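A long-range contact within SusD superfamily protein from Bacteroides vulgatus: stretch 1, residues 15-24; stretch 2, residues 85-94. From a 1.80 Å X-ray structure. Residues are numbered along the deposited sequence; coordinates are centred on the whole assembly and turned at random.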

# COMPACT_ATOMS: atom_id res chain seq x y z
N ASP A 15 -3.74 10.27 27.20
CA ASP A 15 -4.80 10.72 26.31
C ASP A 15 -4.30 10.80 24.88
O ASP A 15 -5.03 10.43 23.96
N VAL A 16 -3.07 11.29 24.69
CA VAL A 16 -2.52 11.41 23.34
C VAL A 16 -2.33 10.03 22.73
O VAL A 16 -2.68 9.83 21.56
N ASP A 17 -1.80 9.10 23.51
CA ASP A 17 -1.56 7.72 23.02
C ASP A 17 -2.89 7.12 22.54
O ASP A 17 -2.95 6.49 21.47
N ASN A 18 -3.94 7.32 23.33
CA ASN A 18 -5.28 6.83 22.99
C ASN A 18 -5.85 7.47 21.73
O ASN A 18 -6.46 6.77 20.91
N ALA A 19 -5.64 8.78 21.57
CA ALA A 19 -6.07 9.46 20.36
C ALA A 19 -5.34 8.87 19.15
O ALA A 19 -5.95 8.61 18.10
N VAL A 20 -4.03 8.65 19.29
CA VAL A 20 -3.22 8.13 18.17
C VAL A 20 -3.70 6.73 17.81
O VAL A 20 -3.92 6.43 16.63
N ASN A 21 -3.94 5.91 18.84
CA ASN A 21 -4.53 4.58 18.64
C ASN A 21 -5.82 4.62 17.79
O ASN A 21 -6.01 3.80 16.88
N GLY A 22 -6.69 5.60 18.07
CA GLY A 22 -7.95 5.80 17.33
C GLY A 22 -7.76 6.08 15.83
O GLY A 22 -8.61 5.76 15.00
N LEU A 23 -6.64 6.71 15.49
CA LEU A 23 -6.31 6.91 14.07
C LEU A 23 -6.17 5.56 13.36
O LEU A 23 -6.67 5.37 12.25
N TYR A 24 -5.52 4.59 14.02
CA TYR A 24 -5.38 3.27 13.42
C TYR A 24 -6.69 2.49 13.41
O TYR A 24 -6.98 1.77 12.44
N GLU A 85 -8.56 14.31 12.21
CA GLU A 85 -8.33 13.89 13.62
C GLU A 85 -6.84 13.98 13.99
O GLU A 85 -6.48 14.40 15.13
N ALA A 86 -5.98 13.65 13.04
CA ALA A 86 -4.53 13.70 13.26
C ALA A 86 -4.07 15.15 13.53
O ALA A 86 -3.27 15.40 14.43
N TRP A 87 -4.56 16.08 12.73
CA TRP A 87 -4.20 17.49 12.93
C TRP A 87 -4.76 18.04 14.25
O TRP A 87 -4.14 18.91 14.85
N ASN A 88 -5.91 17.53 14.70
CA ASN A 88 -6.43 17.91 16.03
C ASN A 88 -5.46 17.49 17.14
O ASN A 88 -5.24 18.25 18.10
N ILE A 89 -4.82 16.34 16.95
CA ILE A 89 -3.81 15.85 17.91
C ILE A 89 -2.60 16.77 17.89
O ILE A 89 -2.16 17.23 18.95
N LEU A 90 -2.07 17.06 16.70
CA LEU A 90 -0.88 17.90 16.60
C LEU A 90 -1.15 19.27 17.21
O LEU A 90 -0.31 19.81 17.93
N ASN A 91 -2.33 19.82 16.93
CA ASN A 91 -2.68 21.16 17.43
C ASN A 91 -2.74 21.18 18.95
O ASN A 91 -2.22 22.11 19.58
N ALA A 92 -3.37 20.17 19.55
CA ALA A 92 -3.40 20.07 21.02
C ALA A 92 -1.97 20.09 21.58
O ALA A 92 -1.67 20.85 22.51
N ILE A 93 -1.10 19.28 21.00
CA ILE A 93 0.30 19.20 21.44
C ILE A 93 1.01 20.55 21.29
O ILE A 93 1.67 21.03 22.21
N ALA A 94 0.85 21.16 20.13
CA ALA A 94 1.47 22.44 19.85
C ALA A 94 0.94 23.56 20.76
O ALA A 94 1.65 24.50 21.03

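Ile89 is the centre of this contact. Its CA-to-CB bond points toward the opposing helix, and its side chain sits as a knob in a hole made by Val16, Ala19, Val20 and Leu23, four residues spaced i, i+3, i+4, i+7 that therefore lie along one side of their helix. With chi1 in m and chi2 in t, the chain is extended, and its terminal methyl does most of the reaching: Ile89 CD1 lies 3.6 Å from Ala19 CB, 3.9 Å from Leu23 CD1 and 4.1 Å from Val20 CG2. Ile89 CD1 also comes to 3.9 Å from Val20 N. The branch methyl faces another wall of the hole, with Ile89 CG2 4.2 Å from Val16 CG1. Ile89 has the largest covered area of any residue here, 82 Å².

Ala19 points toward the second helix and its single methyl makes the closest contact with the knob. Val16 and Val20 both leave their helix sideways and both take chi1 in t; they line one side of the hole.

Because the helices run nearly antiparallel, at 164° with axes 10.0 Å apart at closest approach, moving forward along one means moving back along the other. Beyond Ile89 on the second helix, Ile93 points toward the first and shares the m, t rotamer of Ile89, one turn back, placing Ile93 CD1 4.1 Å from Val16 CG1. In the other direction Leu23, also m, t, points back across the gap and covers the start of the second stretch. Leu23 CD1 stands 4.2 Å from Ala86 CB, while Leu23 CD2 comes to 3.7 Å from Ala86 N. Ala86 itself points sideways.

The polar edge begins at Glu85. Its CA-to-CB bond points toward the first helix, and Leu23 CD2 packs 3.7 Å from Glu85 CB, but the end of the side chain leads away, with chi1, chi2 and chi3 all near -60°. The aliphatic base thus serves the apolar contact while the carboxylate stays out of it. Asp15, Asp17, Asn18 and Asn21 on one helix, and Asn88 and Asn91 on the other, do not touch the opposite stretch; both Asp17 oxygens and Asn21 OD1 are hydrogen-bonded elsewhere in the structure. No hydrogen bond crosses between the stretches. The rule to be read is a modest one: 287 Å² of buried surface, one isoleucine knob, alanines at two of the contact positions, and polar groups kept outside.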

# COMPACT_ATOMS: atom_id res chain seq x y z
CB ASP A 15 -5.36 12.10 26.70
CG ASP A 15 -6.09 12.10 28.03
OD1 ASP A 15 -6.60 11.05 28.45
OD2 ASP A 15 -6.15 13.18 28.65
CB VAL A 16 -1.21 12.21 23.28
CG1 VAL A 16 -0.67 12.21 21.85
CG2 VAL A 16 -1.48 13.69 23.77
CB ASP A 17 -0.90 6.88 24.12
CG ASP A 17 -0.41 5.53 23.63
OD1 ASP A 17 -0.11 5.38 22.43
OD2 ASP A 17 -0.31 4.59 24.46
CB ASN A 18 -6.26 7.02 24.15
CG ASN A 18 -5.91 6.15 25.35
OD1 ASN A 18 -5.33 5.07 25.21
ND2 ASN A 18 -6.26 6.62 26.53
CB ALA A 19 -5.80 10.99 20.47
CB VAL A 20 -1.68 8.19 18.45
CG1 VAL A 20 -0.89 7.44 17.36
CG2 VAL A 20 -1.23 9.66 18.56
CB ASN A 21 -4.79 3.95 20.01
CG ASN A 21 -4.73 2.46 19.97
OD1 ASN A 21 -3.65 1.88 19.86
ND2 ASN A 21 -5.89 1.81 20.05
CB LEU A 23 -5.03 7.73 13.91
CG LEU A 23 -4.93 9.11 14.57
CD1 LEU A 23 -3.50 9.65 14.35
CD2 LEU A 23 -6.00 10.09 14.04
CB TYR A 24 -4.31 2.46 14.11
CG TYR A 24 -2.93 3.04 13.98
CD1 TYR A 24 -2.47 3.99 14.88
CD2 TYR A 24 -2.07 2.62 12.97
CE1 TYR A 24 -1.16 4.49 14.80
CE2 TYR A 24 -0.79 3.10 12.86
CZ TYR A 24 -0.33 4.05 13.77
OH TYR A 24 0.95 4.52 13.71
CB GLU A 85 -8.86 12.46 13.91
CG GLU A 85 -10.36 12.27 13.73
CD GLU A 85 -11.18 13.09 14.70
OE1 GLU A 85 -11.02 12.91 15.91
OE2 GLU A 85 -11.97 13.94 14.25
CB ALA A 86 -3.79 13.13 12.06
CB TRP A 87 -4.61 18.36 11.73
CG TRP A 87 -3.54 18.36 10.69
CD1 TRP A 87 -3.52 17.62 9.54
CD2 TRP A 87 -2.33 19.12 10.70
NE1 TRP A 87 -2.37 17.88 8.84
CE2 TRP A 87 -1.62 18.79 9.53
CE3 TRP A 87 -1.77 20.05 11.59
CZ2 TRP A 87 -0.38 19.37 9.21
CZ3 TRP A 87 -0.54 20.61 11.28
CH2 TRP A 87 0.13 20.28 10.09
CB ASN A 88 -7.84 17.35 16.27
CG ASN A 88 -8.89 18.07 15.43
OD1 ASN A 88 -8.69 19.21 15.01
ND2 ASN A 88 -10.03 17.42 15.21
CB ILE A 89 -3.40 14.39 17.60
CG1 ILE A 89 -4.57 13.44 17.90
CG2 ILE A 89 -2.15 13.99 18.37
CD1 ILE A 89 -4.37 12.01 17.35
CB LEU A 90 -0.42 18.08 15.14
CG LEU A 90 0.12 16.85 14.39
CD1 LEU A 90 0.71 17.26 13.02
CD2 LEU A 90 1.17 16.12 15.25
CB ASN A 91 -3.99 21.66 16.83
CG ASN A 91 -4.21 23.13 17.11
OD1 ASN A 91 -5.13 23.49 17.84
ND2 ASN A 91 -3.34 23.97 16.57
CB ALA A 92 -4.12 18.82 21.45
CB ILE A 93 1.08 18.08 20.68
CG1 ILE A 93 0.46 16.72 21.00
CG2 ILE A 93 2.59 18.10 21.04
CD1 ILE A 93 0.97 15.61 20.16
CB ALA A 94 1.28 22.81 18.39